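Local structure of glycosyl hydrolase family 88 (Pedobacter heparinus, 3WIW) at residues V40-T44 against S89-L94; L179-Y183 against A198-A202. The protein hydrolyses unsaturated glucuronyl sugars, with specificity for fragments of heparin, as a glycosyl hydrolase of family 88. One frame throughout, in Å; residues are numbered along the deposited sequence.

Contact 1 of 2, residues V40-T44 against S89-L94; sequences VIQLT and SGDKNL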
loop_
_atom_site.group_PDB
_atom_site.type_symbol
_atom_site.label_atom_id
_atom_site.label_comp_id
_atom_site.label_asym_id
_atom_site.label_seq_id
_atom_site.Cartn_x
_atom_site.Cartn_y
_atom_site.Cartn_z
ATOM N N VAL A 40 9.625 -15.996 -5.708
ATOM C CA VAL A 40 9.642 -17.102 -4.757
ATOM C C VAL A 40 11.066 -17.356 -4.256
ATOM O O VAL A 40 11.280 -17.547 -3.058
ATOM C CB VAL A 40 9.027 -18.357 -5.388
ATOM C CG1 VAL A 40 9.205 -19.559 -4.480
ATOM C CG2 VAL A 40 7.540 -18.118 -5.637
ATOM N N ILE A 41 12.046 -17.332 -5.157
ATOM C CA ILE A 41 13.438 -17.508 -4.740
ATOM C C ILE A 41 13.881 -16.393 -3.793
ATOM O O ILE A 41 14.493 -16.657 -2.740
ATOM C CB ILE A 41 14.390 -17.582 -5.953
ATOM C CG1 ILE A 41 14.160 -18.884 -6.714
ATOM C CG2 ILE A 41 15.838 -17.525 -5.507
ATOM C CD1 ILE A 41 14.745 -18.872 -8.110
ATOM N N GLN A 42 13.566 -15.155 -4.150
ATOM C CA GLN A 42 13.952 -14.011 -3.330
ATOM C C GLN A 42 13.373 -14.137 -1.922
ATOM O O GLN A 42 14.098 -13.980 -0.928
ATOM C CB GLN A 42 13.503 -12.706 -3.992
ATOM C CG GLN A 42 14.258 -12.360 -5.295
ATOM C CD GLN A 42 15.748 -12.098 -5.075
ATOM O OE1 GLN A 42 16.523 -13.024 -4.850
ATOM N NE2 GLN A 42 16.149 -10.822 -5.120
ATOM N N LEU A 43 12.074 -14.438 -1.836
ATOM C CA LEU A 43 11.399 -14.563 -0.558
ATOM C C LEU A 43 11.964 -15.720 0.247
ATOM O O LEU A 43 12.100 -15.621 1.466
ATOM C CB LEU A 43 9.899 -14.763 -0.767
ATOM C CG LEU A 43 9.159 -13.526 -1.265
ATOM C CD1 LEU A 43 7.705 -13.885 -1.584
ATOM C CD2 LEU A 43 9.246 -12.352 -0.264
ATOM N N THR A 44 12.282 -16.824 -0.424
ATOM C CA THR A 44 12.860 -17.976 0.257
ATOM C C THR A 44 14.182 -17.589 0.921
ATOM O O THR A 44 14.409 -17.878 2.103
ATOM C CB THR A 44 13.078 -19.141 -0.718
ATOM O OG1 THR A 44 11.817 -19.520 -1.275
ATOM C CG2 THR A 44 13.732 -20.345 -0.036
ATOM N N SER A 89 2.409 -19.362 -5.289
ATOM C CA SER A 89 3.234 -20.525 -5.623
ATOM C C SER A 89 2.762 -21.839 -5.015
ATOM O O SER A 89 3.123 -22.907 -5.510
ATOM C CB SER A 89 4.655 -20.283 -5.142
ATOM O OG SER A 89 4.672 -20.291 -3.724
ATOM N N GLY A 90 1.994 -21.779 -3.933
ATOM C CA GLY A 90 1.629 -22.981 -3.202
ATOM C C GLY A 90 2.764 -23.562 -2.382
ATOM O O GLY A 90 2.645 -24.662 -1.829
ATOM N N ASP A 91 3.870 -22.830 -2.300
ATOM C CA ASP A 91 5.055 -23.326 -1.625
ATOM C C ASP A 91 4.830 -23.329 -0.118
ATOM O O ASP A 91 4.806 -22.270 0.513
ATOM C CB ASP A 91 6.246 -22.436 -1.991
ATOM C CG ASP A 91 7.555 -22.956 -1.452
ATOM O OD1 ASP A 91 7.554 -23.693 -0.441
ATOM O OD2 ASP A 91 8.592 -22.613 -2.050
ATOM N N LYS A 92 4.702 -24.524 0.458
ATOM C CA LYS A 92 4.438 -24.649 1.885
ATOM C C LYS A 92 5.523 -24.037 2.763
ATOM O O LYS A 92 5.244 -23.581 3.869
ATOM C CB LYS A 92 4.182 -26.107 2.257
ATOM C CG LYS A 92 2.914 -26.641 1.629
ATOM C CD LYS A 92 1.702 -25.912 2.192
ATOM C CE LYS A 92 0.405 -26.381 1.549
ATOM N NZ LYS A 92 -0.776 -25.893 2.310
ATOM N N ASN A 93 6.755 -23.982 2.265
ATOM C CA ASN A 93 7.790 -23.334 3.052
ATOM C C ASN A 93 7.505 -21.838 3.248
ATOM O O ASN A 93 7.769 -21.273 4.325
ATOM C CB ASN A 93 9.164 -23.524 2.423
ATOM C CG ASN A 93 10.234 -22.779 3.179
ATOM O OD1 ASN A 93 10.530 -23.099 4.334
ATOM N ND2 ASN A 93 10.796 -21.760 2.554
ATOM N N LEU A 94 6.977 -21.188 2.212
ATOM C CA LEU A 94 6.632 -19.778 2.321
ATOM C C LEU A 94 5.492 -19.546 3.316
ATOM O O LEU A 94 5.487 -18.540 4.003
ATOM C CB LEU A 94 6.319 -19.163 0.955
ATOM C CG LEU A 94 7.510 -19.006 -0.000
ATOM C CD1 LEU A 94 7.065 -18.230 -1.221
ATOM C CD2 LEU A 94 8.700 -18.331 0.698
HETATM O O HOH W 1 12.738 -19.856 3.495
HETATM O O HOH W 2 10.360 -21.720 -0.363
#
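Leu94 and Val40 meet methyl to methyl, with Leu94 CD1 4.1 Å from Val40 CG1. The two branches of Leu94 divide the work. CD1 goes to Val40, while CD2 lies against CB of Leu43 and, 3.9 Å away, OG1 of Thr44. Val40 is forked in the same manner. Its CG1 stands anti to the backbone N (chi1 172°) and faces Leu94 and the carboxylate of Asp91, whereas CG2 rests 3.6 Å from Ser89 CB. Within its own helix Thr44 OG1 donates to Val40 O, 2.7 Å away, from above the carbonyl plane. Thr44 N binds the same oxygen from the opposite face, so two bonds grip it. Across the contact the polar link is made by two waters. One donates to Thr44 OG1 and Asp91 OD2 and accepts from Asn93 ND2; the other joins Thr44 O to Asn93 ND2. The Asn93 amide is thus held by both. Ser89 OG accepts from Asp91 N at 3.0 Å, an ST turn, and also bonds to Gly85 O. Gly90 takes positive phi, and the chain turns into the next helix. Asp91 is the N-cap of helix 92-103, its OD1 accepting from Asn93 N at 2.8 Å. The arrangement is a tight link between helices 77-89 and 92-103, closed by an N-cap and packed against helix 30-49 in an alpha6/alpha6-barrel.

Contact 2 of 2, residues L179-Y183 against A198-A202; sequences LEYLY and AKTHA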
loop_
_atom_site.group_PDB
_atom_site.type_symbol
_atom_site.label_atom_id
_atom_site.label_comp_id
_atom_site.label_asym_id
_atom_site.label_seq_id
_atom_site.Cartn_x
_atom_site.Cartn_y
_atom_site.Cartn_z
ATOM N N LEU A 179 -7.934 2.090 6.237
ATOM C CA LEU A 179 -9.371 1.840 6.371
ATOM C C LEU A 179 -9.759 0.393 6.091
ATOM O O LEU A 179 -10.744 -0.091 6.650
ATOM C CB LEU A 179 -10.175 2.773 5.472
ATOM C CG LEU A 179 -9.917 4.262 5.671
ATOM C CD1 LEU A 179 -10.858 5.042 4.768
ATOM C CD2 LEU A 179 -10.024 4.679 7.138
ATOM N N GLU A 180 -8.978 -0.303 5.257
ATOM C CA GLU A 180 -9.344 -1.663 4.854
ATOM C C GLU A 180 -9.490 -2.550 6.107
ATOM O O GLU A 180 -10.437 -3.340 6.241
ATOM C CB GLU A 180 -8.311 -2.243 3.883
ATOM C CG GLU A 180 -8.831 -3.552 3.288
ATOM C CD GLU A 180 -7.896 -4.192 2.301
ATOM O OE1 GLU A 180 -8.115 -5.369 1.951
ATOM O OE2 GLU A 180 -6.985 -3.507 1.819
ATOM N N TYR A 181 -8.532 -2.401 7.017
ATOM C CA TYR A 181 -8.537 -3.095 8.296
ATOM C C TYR A 181 -9.857 -2.886 9.039
ATOM O O TYR A 181 -10.472 -3.859 9.517
ATOM C CB TYR A 181 -7.378 -2.567 9.120
ATOM C CG TYR A 181 -7.067 -3.305 10.424
ATOM C CD1 TYR A 181 -7.662 -4.524 10.788
ATOM C CD2 TYR A 181 -6.115 -2.750 11.294
ATOM C CE1 TYR A 181 -7.296 -5.151 11.999
ATOM C CE2 TYR A 181 -5.741 -3.352 12.461
ATOM C CZ TYR A 181 -6.329 -4.546 12.823
ATOM O OH TYR A 181 -5.918 -5.124 13.997
ATOM N N LEU A 182 -10.338 -1.645 9.118
ATOM C CA LEU A 182 -11.576 -1.367 9.843
ATOM C C LEU A 182 -12.814 -1.856 9.109
ATOM O O LEU A 182 -13.773 -2.260 9.772
ATOM C CB LEU A 182 -11.721 0.117 10.138
ATOM C CG LEU A 182 -10.912 0.703 11.280
ATOM C CD1 LEU A 182 -11.328 2.150 11.504
ATOM C CD2 LEU A 182 -11.115 -0.118 12.539
ATOM N N TYR A 183 -12.865 -1.752 7.781
ATOM C CA TYR A 183 -14.018 -2.329 7.080
ATOM C C TYR A 183 -14.137 -3.818 7.390
ATOM O O TYR A 183 -15.220 -4.327 7.712
ATOM C CB TYR A 183 -13.907 -2.159 5.574
ATOM C CG TYR A 183 -13.994 -0.746 5.028
ATOM C CD1 TYR A 183 -15.051 0.107 5.346
ATOM C CD2 TYR A 183 -13.039 -0.288 4.114
ATOM C CE1 TYR A 183 -15.115 1.380 4.798
ATOM C CE2 TYR A 183 -13.103 0.984 3.573
ATOM C CZ TYR A 183 -14.144 1.808 3.910
ATOM O OH TYR A 183 -14.220 3.067 3.357
ATOM N N ALA A 198 -14.755 4.004 9.251
ATOM C CA ALA A 198 -13.893 3.897 8.092
ATOM C C ALA A 198 -14.583 4.584 6.910
ATOM O O ALA A 198 -13.959 5.372 6.177
ATOM C CB ALA A 198 -13.629 2.428 7.793
ATOM N N LYS A 199 -15.874 4.311 6.727
ATOM C CA LYS A 199 -16.576 4.881 5.589
ATOM C C LYS A 199 -16.637 6.405 5.718
ATOM O O LYS A 199 -16.394 7.133 4.755
ATOM C CB LYS A 199 -17.986 4.299 5.468
ATOM C CG LYS A 199 -18.678 4.827 4.221
ATOM C CD LYS A 199 -20.037 4.191 3.967
ATOM C CE LYS A 199 -20.527 4.650 2.593
ATOM N NZ LYS A 199 -21.870 4.102 2.294
ATOM N N THR A 200 -16.904 6.894 6.921
ATOM C CA THR A 200 -16.906 8.347 7.166
ATOM C C THR A 200 -15.544 8.981 6.848
ATOM O O THR A 200 -15.474 10.029 6.204
ATOM C CB THR A 200 -17.319 8.669 8.602
ATOM O OG1 THR A 200 -18.652 8.195 8.805
ATOM C CG2 THR A 200 -17.284 10.184 8.852
ATOM N N HIS A 201 -14.463 8.336 7.274
ATOM C CA HIS A 201 -13.125 8.829 6.949
ATOM C C HIS A 201 -12.952 8.977 5.430
ATOM O O HIS A 201 -12.434 9.992 4.943
ATOM C CB HIS A 201 -12.061 7.892 7.531
ATOM C CG HIS A 201 -10.665 8.363 7.306
ATOM N ND1 HIS A 201 -9.855 8.792 8.345
ATOM C CD2 HIS A 201 -9.934 8.513 6.172
ATOM C CE1 HIS A 201 -8.694 9.174 7.860
ATOM N NE2 HIS A 201 -8.707 9.005 6.543
ATOM N N ALA A 202 -13.376 7.966 4.676
ATOM C CA ALA A 202 -13.264 8.005 3.221
ATOM C C ALA A 202 -14.088 9.157 2.636
ATOM O O ALA A 202 -13.637 9.815 1.679
ATOM C CB ALA A 202 -13.686 6.664 2.612
#
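Segments 179-183 and 198-202, on helices 175-188 and 192-208, run roughly antiparallel, at 145°, with the segment axes 9.7 Å apart, and Leu179 and Ala198 come closest, CA to CA. Ala198 sits at the middle of the contact. Its CB lies over one face of the Tyr183 ring, 3.9 Å from the centroid and offset toward the rim, a CH-pi contact. The same methyl touches Leu182 CB at 3.8 Å. Leu179 uses both branches. CD2 lies over the face of the His201 imidazole, 4.1 Å from its centroid, and CD1 reaches Ala198 O and the methyl of Ala202. Tyr183 CG is anti to its carbonyl carbon (chi1 -67°), which carries the ring across to the second helix and brings OH 3.7 Å from Ala202 CB. That hydroxyl bonds to Ser258 OG on helix 245-262. An alanine in place of Tyr183 would probably leave the Ala198 methyl without its aromatic cover and Ser258 OG without this bond. His201 ND1 pairs with Ile159 N, which helps fix the ring that Leu179 meets. The two helices therefore join by apolar and CH-pi contacts, while the polar ends of Tyr183 and His201 bond to neighbouring elements.

Overall arrangement
The two contacts lie in different parts of the barrel, with centres about 32 Å apart, and they share no helix. Contact 1 is the outer one, about 21 Å from the centre of the chain and only partly buried. It joins the N-terminal helix 30-49 to the turn after helix 77-89 and the first residues of helix 92-103. Contact 2 is buried, about 15 Å from that centre, between two helices consecutive in the chain. The chemistry follows this difference. Water completes the polar side of contact 1, whereas methyls and ring faces make contact 2. Contact 1 is remote from the predicted catalytic residues. In contact 2 the His201 side chain is about 9 Å from that of Asp174, the predicted proton donor.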